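Local structure of CghA (Chaetomium globosum, 6KBC) at residues A[89-94]-A[152-157]; A[93-98]-A[131-136]; A[172-177]-A[284-289]; A[271-276]-A[327-332]. The protein is a fungal, beta-rich protein of the calycin clan, with N- and C-terminal family domains, that holds the ligand WK1 in a pocket of sixteen residues. One frame throughout, in Å; residues are numbered along the deposited sequence.

Contact 1: residues A[89-94]-A[152-157]; sequences TVWSQH and GRITGS. With WK1 ((2S)-3-[(2S,4E)-4-[[(1R,2S,4aR,6S,8R,8aS)-2-[(E)-but-2-en-2-yl]-6,8-dimethyl-1,2,4a,5,6,7,8,8a-octahydronaphthalen-1-yl]-oxidanyl-methylidene]-3,5-bis(oxidanylidene)pyrrolidin-2-yl]-2-methyl-2-oxidanyl-propanoic acid), chain B.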
# COMPACT_ATOMS: atom_id res chain seq x y z
N THR A 89 -6.18 -12.18 16.85
CA THR A 89 -6.84 -12.72 15.68
C THR A 89 -6.33 -12.03 14.42
O THR A 89 -6.17 -10.81 14.37
CB THR A 89 -8.36 -12.53 15.76
OG1 THR A 89 -8.83 -12.96 17.04
CG2 THR A 89 -9.03 -13.35 14.68
N VAL A 90 -6.05 -12.84 13.40
CA VAL A 90 -5.76 -12.31 12.08
C VAL A 90 -6.62 -13.07 11.09
O VAL A 90 -7.02 -14.22 11.32
CB VAL A 90 -4.26 -12.42 11.72
CG1 VAL A 90 -3.42 -11.61 12.71
CG2 VAL A 90 -3.83 -13.87 11.68
N TRP A 91 -6.92 -12.42 9.98
CA TRP A 91 -7.82 -12.96 8.97
C TRP A 91 -7.31 -12.52 7.62
O TRP A 91 -7.19 -11.32 7.36
CB TRP A 91 -9.25 -12.46 9.21
CG TRP A 91 -10.31 -13.12 8.40
CD1 TRP A 91 -11.13 -14.14 8.79
CD2 TRP A 91 -10.71 -12.78 7.06
NE1 TRP A 91 -12.01 -14.47 7.78
CE2 TRP A 91 -11.77 -13.64 6.71
CE3 TRP A 91 -10.27 -11.84 6.13
CZ2 TRP A 91 -12.40 -13.58 5.46
CZ3 TRP A 91 -10.89 -11.78 4.89
CH2 TRP A 91 -11.95 -12.64 4.57
N SER A 92 -7.01 -13.49 6.77
CA SER A 92 -6.43 -13.22 5.46
C SER A 92 -7.11 -14.13 4.46
O SER A 92 -7.05 -15.36 4.60
CB SER A 92 -4.91 -13.46 5.45
OG SER A 92 -4.25 -12.57 6.35
N GLN A 93 -7.73 -13.54 3.45
CA GLN A 93 -8.30 -14.32 2.37
C GLN A 93 -8.25 -13.51 1.10
O GLN A 93 -8.26 -12.27 1.13
CB GLN A 93 -9.75 -14.73 2.67
CG GLN A 93 -9.91 -15.84 3.68
CD GLN A 93 -11.35 -16.32 3.75
OE1 GLN A 93 -12.10 -16.19 2.78
NE2 GLN A 93 -11.74 -16.87 4.90
N HIS A 94 -8.17 -14.21 -0.02
CA HIS A 94 -8.39 -13.64 -1.33
C HIS A 94 -9.82 -13.94 -1.77
O HIS A 94 -10.30 -15.06 -1.60
CB HIS A 94 -7.42 -14.22 -2.36
CG HIS A 94 -5.99 -13.88 -2.09
ND1 HIS A 94 -4.96 -14.38 -2.86
CD2 HIS A 94 -5.42 -13.09 -1.15
CE1 HIS A 94 -3.81 -13.91 -2.40
NE2 HIS A 94 -4.06 -13.12 -1.37
N GLY A 152 -20.47 -15.83 4.26
CA GLY A 152 -19.62 -16.90 4.75
C GLY A 152 -18.15 -16.57 4.82
O GLY A 152 -17.35 -17.44 5.20
N ARG A 153 -17.75 -15.34 4.47
CA ARG A 153 -16.36 -14.91 4.54
C ARG A 153 -16.25 -13.51 5.13
O ARG A 153 -15.76 -13.35 6.26
CB ARG A 153 -15.72 -14.96 3.15
CG ARG A 153 -15.50 -16.37 2.63
CD ARG A 153 -15.67 -16.43 1.12
NE ARG A 153 -17.07 -16.27 0.74
CZ ARG A 153 -17.48 -16.00 -0.49
NH1 ARG A 153 -16.61 -15.85 -1.47
NH2 ARG A 153 -18.78 -15.87 -0.74
N ILE A 154 -16.72 -12.49 4.41
CA ILE A 154 -16.61 -11.11 4.87
C ILE A 154 -17.77 -10.29 4.32
O ILE A 154 -18.10 -10.38 3.14
CB ILE A 154 -15.25 -10.48 4.48
CG1 ILE A 154 -15.16 -9.04 4.99
CG2 ILE A 154 -15.04 -10.52 2.97
CD1 ILE A 154 -13.82 -8.37 4.74
N THR A 155 -18.38 -9.49 5.19
CA THR A 155 -19.39 -8.53 4.78
C THR A 155 -19.20 -7.23 5.55
O THR A 155 -18.82 -7.23 6.72
CB THR A 155 -20.82 -9.04 5.04
OG1 THR A 155 -21.02 -9.21 6.45
CG2 THR A 155 -21.07 -10.36 4.33
N GLY A 156 -19.51 -6.13 4.89
CA GLY A 156 -19.47 -4.87 5.58
C GLY A 156 -18.78 -3.84 4.74
O GLY A 156 -18.58 -4.01 3.53
N SER A 157 -18.38 -2.74 5.38
CA SER A 157 -17.86 -1.62 4.63
C SER A 157 -16.67 -0.98 5.34
O SER A 157 -16.46 -1.13 6.55
CB SER A 157 -18.94 -0.55 4.40
OG SER A 157 -19.36 -0.03 5.63
O WK1 B . -1.97 -12.25 -0.17
C17 WK1 B . -2.03 -11.23 0.46
O1 WK1 B . -2.94 -10.99 1.20
C19 WK1 B . -0.96 -10.22 0.35
O2 WK1 B . 0.10 -10.65 -0.42
C18 WK1 B . -0.40 -9.96 1.71
C20 WK1 B . -1.65 -9.05 -0.31
C22 WK1 B . -0.86 -7.82 -0.17
N WK1 B . -1.46 -6.57 -0.59
C21 WK1 B . -0.58 -5.87 -1.31
O5 WK1 B . -0.85 -4.69 -1.80
C23 WK1 B . 0.44 -7.77 -0.80
O4 WK1 B . 1.37 -8.70 -0.73
C24 WK1 B . 0.70 -6.57 -1.51
C16 WK1 B . 1.93 -6.20 -2.22
O3 WK1 B . 2.89 -7.04 -2.20
C9 WK1 B . 2.08 -4.87 -2.81
C8 WK1 B . 2.56 -4.07 -1.56
C12 WK1 B . 1.93 -4.36 -0.22
C13 WK1 B . 0.93 -3.66 0.27
C90 WK1 B . 0.33 -3.98 1.60
C14 WK1 B . 2.45 -5.48 0.61
C7 WK1 B . 4.03 -4.20 -1.35
C6 WK1 B . 4.84 -3.93 -2.34
C3 WK1 B . 4.23 -3.80 -3.70
C4 WK1 B . 3.09 -4.77 -3.94
C5 WK1 B . 2.39 -4.32 -5.21
C11 WK1 B . 1.38 -5.34 -5.63
C2 WK1 B . 5.18 -3.73 -4.86
C1 WK1 B . 4.42 -3.07 -5.96
C10 WK1 B . 5.22 -2.69 -7.16
C WK1 B . 3.32 -4.00 -6.37
O HOH W 1 -14.31 -18.43 5.39

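Contact 2: residues A[93-98]-A[131-136]; sequences QHLVVP and TTASFD. With WK1 ((2S)-3-[(2S,4E)-4-[[(1R,2S,4aR,6S,8R,8aS)-2-[(E)-but-2-en-2-yl]-6,8-dimethyl-1,2,4a,5,6,7,8,8a-octahydronaphthalen-1-yl]-oxidanyl-methylidene]-3,5-bis(oxidanylidene)pyrrolidin-2-yl]-2-methyl-2-oxidanyl-propanoic acid), chain B.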
# COMPACT_ATOMS: atom_id res chain seq x y z
N GLN A 93 -7.73 -13.54 3.45
CA GLN A 93 -8.30 -14.32 2.37
C GLN A 93 -8.25 -13.51 1.10
O GLN A 93 -8.26 -12.27 1.13
CB GLN A 93 -9.75 -14.73 2.67
CG GLN A 93 -9.91 -15.84 3.68
CD GLN A 93 -11.35 -16.32 3.75
OE1 GLN A 93 -12.10 -16.19 2.78
NE2 GLN A 93 -11.74 -16.87 4.90
N HIS A 94 -8.17 -14.21 -0.02
CA HIS A 94 -8.39 -13.64 -1.33
C HIS A 94 -9.82 -13.94 -1.77
O HIS A 94 -10.30 -15.06 -1.60
CB HIS A 94 -7.42 -14.22 -2.36
CG HIS A 94 -5.99 -13.88 -2.09
ND1 HIS A 94 -4.96 -14.38 -2.86
CD2 HIS A 94 -5.42 -13.09 -1.15
CE1 HIS A 94 -3.81 -13.91 -2.40
NE2 HIS A 94 -4.06 -13.12 -1.37
N LEU A 95 -10.49 -12.92 -2.28
CA LEU A 95 -11.73 -13.10 -3.02
C LEU A 95 -11.35 -13.10 -4.50
O LEU A 95 -11.09 -12.05 -5.08
CB LEU A 95 -12.72 -11.99 -2.71
CG LEU A 95 -13.04 -11.78 -1.23
CD1 LEU A 95 -14.05 -10.65 -1.08
CD2 LEU A 95 -13.55 -13.07 -0.64
N VAL A 96 -11.26 -14.29 -5.08
CA VAL A 96 -10.96 -14.43 -6.49
C VAL A 96 -12.27 -14.43 -7.26
O VAL A 96 -13.17 -15.23 -6.96
CB VAL A 96 -10.16 -15.72 -6.76
CG1 VAL A 96 -9.70 -15.77 -8.21
CG2 VAL A 96 -8.97 -15.81 -5.80
N VAL A 97 -12.39 -13.54 -8.23
CA VAL A 97 -13.65 -13.33 -8.94
C VAL A 97 -13.40 -13.38 -10.44
O VAL A 97 -12.28 -13.15 -10.91
CB VAL A 97 -14.31 -11.98 -8.54
CG1 VAL A 97 -14.62 -11.97 -7.05
CG2 VAL A 97 -13.42 -10.81 -8.93
N PRO A 98 -14.44 -13.70 -11.22
CA PRO A 98 -14.30 -13.71 -12.68
C PRO A 98 -14.52 -12.37 -13.37
O PRO A 98 -14.21 -12.26 -14.56
CB PRO A 98 -15.38 -14.71 -13.11
CG PRO A 98 -16.45 -14.55 -12.09
CD PRO A 98 -15.72 -14.30 -10.78
N THR A 131 -20.06 -13.57 -4.62
CA THR A 131 -18.95 -12.73 -4.16
C THR A 131 -19.01 -11.36 -4.83
O THR A 131 -18.94 -11.27 -6.06
CB THR A 131 -17.59 -13.37 -4.43
OG1 THR A 131 -17.58 -14.73 -3.97
CG2 THR A 131 -16.50 -12.56 -3.74
N THR A 132 -19.12 -10.32 -4.03
CA THR A 132 -19.00 -8.95 -4.50
C THR A 132 -18.03 -8.21 -3.59
O THR A 132 -18.16 -8.26 -2.36
CB THR A 132 -20.36 -8.23 -4.52
OG1 THR A 132 -21.34 -9.10 -5.11
CG2 THR A 132 -20.26 -6.96 -5.34
N ALA A 133 -17.05 -7.55 -4.19
CA ALA A 133 -16.18 -6.63 -3.48
C ALA A 133 -16.06 -5.39 -4.34
O ALA A 133 -15.76 -5.49 -5.53
CB ALA A 133 -14.79 -7.23 -3.20
N SER A 134 -16.34 -4.23 -3.77
CA SER A 134 -16.45 -3.04 -4.59
C SER A 134 -15.83 -1.86 -3.88
O SER A 134 -15.81 -1.79 -2.65
CB SER A 134 -17.93 -2.75 -4.92
OG SER A 134 -18.58 -2.19 -3.79
N PHE A 135 -15.31 -0.92 -4.67
CA PHE A 135 -14.86 0.34 -4.13
C PHE A 135 -15.47 1.49 -4.92
O PHE A 135 -15.84 1.35 -6.09
CB PHE A 135 -13.33 0.45 -4.10
CG PHE A 135 -12.65 0.33 -5.44
CD1 PHE A 135 -12.50 1.42 -6.28
CD2 PHE A 135 -12.09 -0.88 -5.83
CE1 PHE A 135 -11.85 1.31 -7.50
CE2 PHE A 135 -11.42 -1.00 -7.05
CZ PHE A 135 -11.32 0.10 -7.89
N ASP A 136 -15.57 2.63 -4.26
CA ASP A 136 -16.16 3.82 -4.82
C ASP A 136 -15.35 5.01 -4.34
O ASP A 136 -15.12 5.15 -3.14
CB ASP A 136 -17.63 3.95 -4.38
CG ASP A 136 -18.46 4.77 -5.33
OD1 ASP A 136 -18.83 4.24 -6.41
OD2 ASP A 136 -18.76 5.93 -4.98
O WK1 B . -1.97 -12.25 -0.17
C17 WK1 B . -2.03 -11.23 0.46
O1 WK1 B . -2.94 -10.99 1.20
C19 WK1 B . -0.96 -10.22 0.35
O2 WK1 B . 0.10 -10.65 -0.42
C18 WK1 B . -0.40 -9.96 1.71
C20 WK1 B . -1.65 -9.05 -0.31
C22 WK1 B . -0.86 -7.82 -0.17
N WK1 B . -1.46 -6.57 -0.59
C21 WK1 B . -0.58 -5.87 -1.31
O5 WK1 B . -0.85 -4.69 -1.80
C23 WK1 B . 0.44 -7.77 -0.80
O4 WK1 B . 1.37 -8.70 -0.73
C24 WK1 B . 0.70 -6.57 -1.51
C16 WK1 B . 1.93 -6.20 -2.22
O3 WK1 B . 2.89 -7.04 -2.20
C9 WK1 B . 2.08 -4.87 -2.81
C8 WK1 B . 2.56 -4.07 -1.56
C12 WK1 B . 1.93 -4.36 -0.22
C13 WK1 B . 0.93 -3.66 0.27
C90 WK1 B . 0.33 -3.98 1.60
C14 WK1 B . 2.45 -5.48 0.61
C7 WK1 B . 4.03 -4.20 -1.35
C6 WK1 B . 4.84 -3.93 -2.34
C3 WK1 B . 4.23 -3.80 -3.70
C4 WK1 B . 3.09 -4.77 -3.94
C5 WK1 B . 2.39 -4.32 -5.21
C11 WK1 B . 1.38 -5.34 -5.63
C2 WK1 B . 5.18 -3.73 -4.86
C1 WK1 B . 4.42 -3.07 -5.96
C10 WK1 B . 5.22 -2.69 -7.16
C WK1 B . 3.32 -4.00 -6.37

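Contact 3: residues A[172-177]-A[284-289]; sequences DREAEV and NALRSL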
# COMPACT_ATOMS: atom_id res chain seq x y z
N ASP A 172 5.24 12.25 -14.45
CA ASP A 172 5.47 10.81 -14.46
C ASP A 172 6.46 10.40 -13.38
O ASP A 172 6.27 9.38 -12.72
CB ASP A 172 5.97 10.37 -15.84
CG ASP A 172 4.87 10.34 -16.87
OD1 ASP A 172 3.90 11.12 -16.73
OD2 ASP A 172 4.97 9.52 -17.81
N ARG A 173 7.51 11.20 -13.18
CA ARG A 173 8.53 10.90 -12.18
C ARG A 173 7.93 10.82 -10.78
O ARG A 173 8.29 9.95 -9.99
CB ARG A 173 9.63 11.97 -12.24
CG ARG A 173 10.73 11.84 -11.19
CD ARG A 173 11.46 10.52 -11.35
NE ARG A 173 12.45 10.29 -10.30
CZ ARG A 173 12.16 9.79 -9.11
NH1 ARG A 173 10.90 9.49 -8.80
NH2 ARG A 173 13.14 9.58 -8.22
N GLU A 174 7.02 11.74 -10.46
CA GLU A 174 6.42 11.77 -9.13
C GLU A 174 5.47 10.60 -8.89
O GLU A 174 5.19 10.28 -7.73
CB GLU A 174 5.71 13.10 -8.92
CG GLU A 174 6.66 14.28 -9.06
CD GLU A 174 6.11 15.54 -8.41
OE1 GLU A 174 6.91 16.39 -7.97
OE2 GLU A 174 4.87 15.68 -8.35
N ALA A 175 4.97 9.96 -9.94
CA ALA A 175 4.13 8.79 -9.77
C ALA A 175 4.92 7.50 -9.67
O ALA A 175 4.37 6.47 -9.28
CB ALA A 175 3.15 8.68 -10.94
N GLU A 176 6.20 7.54 -10.02
CA GLU A 176 7.00 6.34 -10.07
C GLU A 176 7.35 5.86 -8.67
O GLU A 176 7.59 6.66 -7.77
CB GLU A 176 8.28 6.61 -10.86
CG GLU A 176 8.06 6.72 -12.36
CD GLU A 176 9.37 6.81 -13.13
OE1 GLU A 176 10.33 7.41 -12.62
OE2 GLU A 176 9.42 6.25 -14.25
N VAL A 177 7.38 4.54 -8.51
CA VAL A 177 8.07 3.90 -7.40
C VAL A 177 9.35 3.21 -7.86
O VAL A 177 10.15 2.77 -7.02
CB VAL A 177 7.14 2.88 -6.69
CG1 VAL A 177 6.81 1.73 -7.62
CG2 VAL A 177 7.72 2.39 -5.36
N ASN A 284 8.74 15.17 0.60
CA ASN A 284 8.21 14.51 -0.59
C ASN A 284 9.30 13.58 -1.11
O ASN A 284 10.10 13.93 -1.98
CB ASN A 284 7.79 15.55 -1.63
CG ASN A 284 7.22 14.92 -2.88
OD1 ASN A 284 6.86 13.76 -2.90
ND2 ASN A 284 7.12 15.72 -3.94
N ALA A 285 9.34 12.37 -0.55
CA ALA A 285 10.54 11.53 -0.64
C ALA A 285 10.42 10.61 -1.84
O ALA A 285 9.79 9.54 -1.78
CB ALA A 285 10.73 10.75 0.65
N LEU A 286 11.03 11.01 -2.95
CA LEU A 286 11.11 10.19 -4.14
C LEU A 286 12.51 9.64 -4.34
O LEU A 286 12.82 9.08 -5.39
CB LEU A 286 10.69 11.01 -5.36
CG LEU A 286 9.26 11.55 -5.23
CD1 LEU A 286 8.99 12.53 -6.36
CD2 LEU A 286 8.24 10.39 -5.22
N ARG A 287 13.37 9.80 -3.33
CA ARG A 287 14.74 9.33 -3.34
C ARG A 287 14.94 8.44 -2.11
O ARG A 287 14.61 8.84 -0.99
CB ARG A 287 15.72 10.51 -3.32
CG ARG A 287 17.20 10.14 -3.22
CD ARG A 287 18.05 11.41 -3.12
NE ARG A 287 18.10 12.12 -4.39
CZ ARG A 287 18.80 13.23 -4.60
NH1 ARG A 287 19.51 13.75 -3.61
NH2 ARG A 287 18.80 13.81 -5.79
N SER A 288 15.48 7.24 -2.32
CA SER A 288 15.70 6.26 -1.26
C SER A 288 17.20 6.14 -1.02
O SER A 288 17.95 5.76 -1.92
CB SER A 288 15.11 4.91 -1.67
OG SER A 288 15.15 3.96 -0.59
N LEU A 289 17.64 6.41 0.23
CA LEU A 289 19.07 6.49 0.52
C LEU A 289 19.63 5.14 0.95
O LEU A 289 18.91 4.31 1.52
CB LEU A 289 19.31 7.49 1.64
CG LEU A 289 18.85 8.89 1.25
CD1 LEU A 289 18.88 9.79 2.47
CD2 LEU A 289 19.76 9.41 0.13

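Contact 4: residues A[271-276]-A[327-332]; sequences VNAALY and LEFRSA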
# COMPACT_ATOMS: atom_id res chain seq x y z
N VAL A 271 11.86 4.61 -4.25
CA VAL A 271 10.83 4.84 -3.24
C VAL A 271 9.85 5.90 -3.73
O VAL A 271 10.21 6.84 -4.43
CB VAL A 271 11.45 5.26 -1.88
CG1 VAL A 271 12.02 6.67 -1.94
CG2 VAL A 271 10.43 5.15 -0.76
N ASN A 272 8.60 5.74 -3.33
CA ASN A 272 7.62 6.81 -3.40
C ASN A 272 7.05 6.93 -1.99
O ASN A 272 6.37 6.02 -1.53
CB ASN A 272 6.55 6.49 -4.43
CG ASN A 272 5.72 7.70 -4.78
OD1 ASN A 272 5.08 8.28 -3.90
ND2 ASN A 272 5.80 8.14 -6.04
N ALA A 273 7.40 8.01 -1.30
CA ALA A 273 7.10 8.12 0.12
C ALA A 273 6.79 9.56 0.45
O ALA A 273 7.15 10.49 -0.28
CB ALA A 273 8.26 7.63 1.00
N ALA A 274 6.17 9.75 1.61
CA ALA A 274 5.82 11.09 2.03
C ALA A 274 5.76 11.13 3.55
O ALA A 274 5.29 10.18 4.18
CB ALA A 274 4.48 11.53 1.43
N LEU A 275 6.25 12.22 4.12
CA LEU A 275 6.07 12.51 5.53
C LEU A 275 5.29 13.82 5.64
O LEU A 275 5.60 14.80 4.97
CB LEU A 275 7.39 12.63 6.27
CG LEU A 275 7.28 12.99 7.74
CD1 LEU A 275 6.67 11.83 8.54
CD2 LEU A 275 8.66 13.36 8.28
N TYR A 276 4.27 13.81 6.48
CA TYR A 276 3.46 14.99 6.75
C TYR A 276 3.60 15.32 8.22
O TYR A 276 3.80 14.43 9.05
CB TYR A 276 2.00 14.75 6.41
CG TYR A 276 1.76 14.34 4.99
CD1 TYR A 276 1.83 13.01 4.61
CD2 TYR A 276 1.42 15.29 4.02
CE1 TYR A 276 1.60 12.63 3.30
CE2 TYR A 276 1.19 14.92 2.71
CZ TYR A 276 1.28 13.59 2.36
OH TYR A 276 1.05 13.20 1.06
N LEU A 327 12.85 4.60 9.66
CA LEU A 327 12.57 5.52 8.56
C LEU A 327 13.18 6.86 8.91
O LEU A 327 12.78 7.49 9.89
CB LEU A 327 11.07 5.72 8.34
CG LEU A 327 10.23 4.51 7.94
CD1 LEU A 327 8.79 4.99 7.68
CD2 LEU A 327 10.84 3.85 6.73
N GLU A 328 14.11 7.31 8.09
CA GLU A 328 14.72 8.62 8.26
C GLU A 328 14.32 9.48 7.07
O GLU A 328 14.76 9.21 5.95
CB GLU A 328 16.23 8.52 8.39
CG GLU A 328 16.95 9.84 8.47
CD GLU A 328 18.40 9.64 8.11
OE1 GLU A 328 19.22 9.58 9.03
OE2 GLU A 328 18.70 9.51 6.90
N PHE A 329 13.48 10.48 7.30
CA PHE A 329 13.09 11.39 6.24
C PHE A 329 13.99 12.61 6.26
O PHE A 329 14.36 13.10 7.32
CB PHE A 329 11.63 11.84 6.41
CG PHE A 329 10.63 10.80 6.04
CD1 PHE A 329 10.16 10.71 4.74
CD2 PHE A 329 10.16 9.91 6.99
CE1 PHE A 329 9.21 9.75 4.40
CE2 PHE A 329 9.22 8.95 6.66
CZ PHE A 329 8.74 8.88 5.36
N ARG A 330 14.34 13.10 5.08
CA ARG A 330 15.11 14.33 4.97
C ARG A 330 14.33 15.34 4.14
O ARG A 330 13.67 14.98 3.16
CB ARG A 330 16.47 14.10 4.32
CG ARG A 330 17.26 13.04 5.02
CD ARG A 330 18.72 13.09 4.62
NE ARG A 330 19.39 11.91 5.12
CZ ARG A 330 20.63 11.56 4.81
NH1 ARG A 330 21.37 12.35 4.02
NH2 ARG A 330 21.13 10.43 5.31
N SER A 331 14.44 16.60 4.52
CA SER A 331 13.89 17.70 3.75
C SER A 331 15.03 18.50 3.13
O SER A 331 15.97 18.89 3.83
CB SER A 331 13.05 18.62 4.63
OG SER A 331 12.86 19.85 3.97
N ALA A 332 14.95 18.74 1.82
CA ALA A 332 15.84 19.70 1.16
C ALA A 332 15.34 21.13 1.28
O ALA A 332 15.85 22.03 0.59
CB ALA A 332 16.01 19.33 -0.32

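Contact 1: residues A[89-94]-A[152-157]
A water molecule held by Gln-93 and Gly-152 joins the segments: it accepts from Gln-93 NE2 at 3.0 Å and donates to Gly-152 O at 3.2 Å. No direct hydrogen bond spans 89-94 and 152-157. The other branch of the amide, Gln-93 OE1, lies instead against aliphatic carbon, 3.4 Å from Arg-153 CG. Extended beyond CG, the glutamine crosses the arginine at about a right angle, although amide and guanidinium planes are nearly coplanar. Bends in the arginine carry its charged end away, to Arg-130 O and Thr-131 OG1. Arginine suits the place because its methylenes pack while its tip bonds farther off.

Next to the glutamine, Trp-91 supplies a broad, buried surface. Its CG is anti to the backbone N (chi1 -170°), which carries the six-membered part of the indole to the other segment: CZ2 comes 3.5 Å from Arg-153 O, and CH2 3.9 Å from Ile-154 CB, both oblique to the ring. Gln-93 CG lies over one indole face, offset toward the rim. The indole NE1, buried, is satisfied by His-199 O. From the same strand, but directed to the ligand, His-94 NE2 donates to WK1 O at 2.6 Å and 160°, with the oxygen in the plane of the imidazole.

Arg-153 and Ile-154 both face Ala-150, forming a classic beta bulge where strand 154-162 begins. That strand runs between 143-150 and 181-200, strand 90-96 pairs with 77-85, and Trp-91 meets Phe-198 of strand 181-200 edge-to-face.

Contact 2: residues A[93-98]-A[131-136]
Val-97 and Thr-131 mark the closest approach of the two backbones, their CA atoms 7.2 Å apart. Too widely spaced to pair and joined by no hydrogen bond, 93-98 and 131-136 meet through side chains alone. The alternation of extended chain decides which ones: Leu-95 and Val-97 point toward Thr-131 and Ala-133, whereas Val-96 and Thr-132, between them, point away.

Thr-131 is the central piece. Its methyl, CG2, lies 3.9 Å from Val-97 CG1 and 4.0 Å from Leu-95 CB, meeting both obliquely. With CG2 anti to the backbone N, the methyl reaches the apolar side, while OG1 (chi1 -49°) stands beside that nitrogen, its partner being Arg-153. Threonine fits here because one branch packs like valine and the other gives a polar bond to a buried position. Farther along, Leu-95 CD1 touches Ala-133 CB at 4.1 Å; the short alanine suits the place opposite the longer leucine. Such packing of buried side chains between unpaired strands belongs to the N-terminal calycin-clan region, where His-94 of strand 90-96 lies in the WK1 pocket.

Each strand is held along its edges by its own partners. Leu-95 and Val-97 make backbone bonds to Ala-79 and Phe-77 of strand 77-85, whereas strand 132-137 runs between 113-119 and 143-150. From those neighbours Trp-118 packs on Val-97, Ala-150 on Leu-95 and Phe-148 on Ala-133.

Contact 3: residues A[172-177]-A[284-289]
The short, weakly bonded helical turn about 172-175 brings Arg-173 and Glu-174 against Leu-286, just beyond strand 280-285, at a surface junction between the N-terminal and C-terminal family regions. The one hydrogen bond across it runs from Arg-173 NH2 to Leu-286 O, 2.9 Å long with an N-H...O angle of 159°. The oxygen lies at the edge of the guanidinium, close to its plane, whereas the donor is tilted 34° from the plane of the carbonyl. A bend at chi2 (61°) turns the arginine toward this acceptor. Arginine suits this exposed position because its length reaches a backbone oxygen on the facing chain, and its NH1 also passes 3.8 Å from Leu-286 CB.

Leu-286 fills the space beside the turn. Its CD1 touches Glu-174 CA at 3.9 Å and Glu-174 CG at 4.0 Å, and CD2 approaches Glu-174 O at 4.0 Å, so one methyl lies against the CA and side chain of the glutamate and the other near its carbonyl oxygen. The glutamate thus offers its methylenes to the leucine while its carboxylate turns to Gln-170 N through OE2. Its OE1 stays 4.1 Å from Asn-284 ND2, a distance too long for a hydrogen bond.

Glu-174 O and Glu-176 O both accept from Asn-272 ND2, so the turn is fastened to strand 269-277 as well, making this a seam between the two calycin-type regions.

Contact 4: residues A[271-276]-A[327-332]
From CB outward, Phe-329 meets strand 271-276 at nearly every atom. Its CB touches Leu-275 CD2 at 3.8 Å, and its CG lies 3.7 Å from Leu-275 CB. The ring then spreads beneath that same methylene: Leu-275 CB stands over the centre of one face, 3.7 Å from the ring centroid and only 10° off the normal, a clear CH-pi contact. Farther out, Phe-329 CE1 reaches backbone, 3.8 Å from Ala-274 C, and also the methyl Ala-273 CB at 4.1 Å, both oblique to the ring. At the tip, Phe-329 CZ comes 3.9 Å from Ala-274 O. The first torsion, with CG anti to the carbonyl carbon (chi1 -75°), aims the ring at this strand.

The two strands do not pair here but cross face to face, their axes 8.4 Å apart at closest and 78° from parallel. Such near-orthogonal packing agrees with the curled, mostly antiparallel sheet of a calycin-clan domain, whose facing strands meet at steep angles. Ala-273, whose methyl points at the ring, is small enough to let it approach the backbone of Ala-274, whose own methyl points away; Leu-275, CG anti to its N, lays its CD2 along the ring's root. Val-303 of strand 302-308 also packs on Phe-329, and Trp-339 and Phe-341 of strand 338-346 on Leu-275.

Beside Phe-329 along strand 324-330, Arg-330 grips Glu-328 side-on, NE and NH2 both reaching OE2 from one face of the carboxylate, with NH2 at 3.0 Å. Arg-304 and Lys-338 also form salt bridges with this buried glutamate, and Asp-295 with the arginine.

Going from the N terminus, strand 90-96 opens two loops. Contact 2 closes first, at 131-136, and so nests inside contact 1, which closes at 152-157; they share Gln-93 and His-94 and touch each other. Together they tie strand 90-96 to 132-137 and 154-162 beside the WK1 pocket. Contact 3 then opens at 172-177. Before it closes at 284-289, contact 4 opens at 271-276, closing later at 327-332, so these two cross. Contact 3 links the N- and C-terminal family regions, whereas contact 4 lies wholly in the latter. The two pairs sit on opposite sides of the chain's centre.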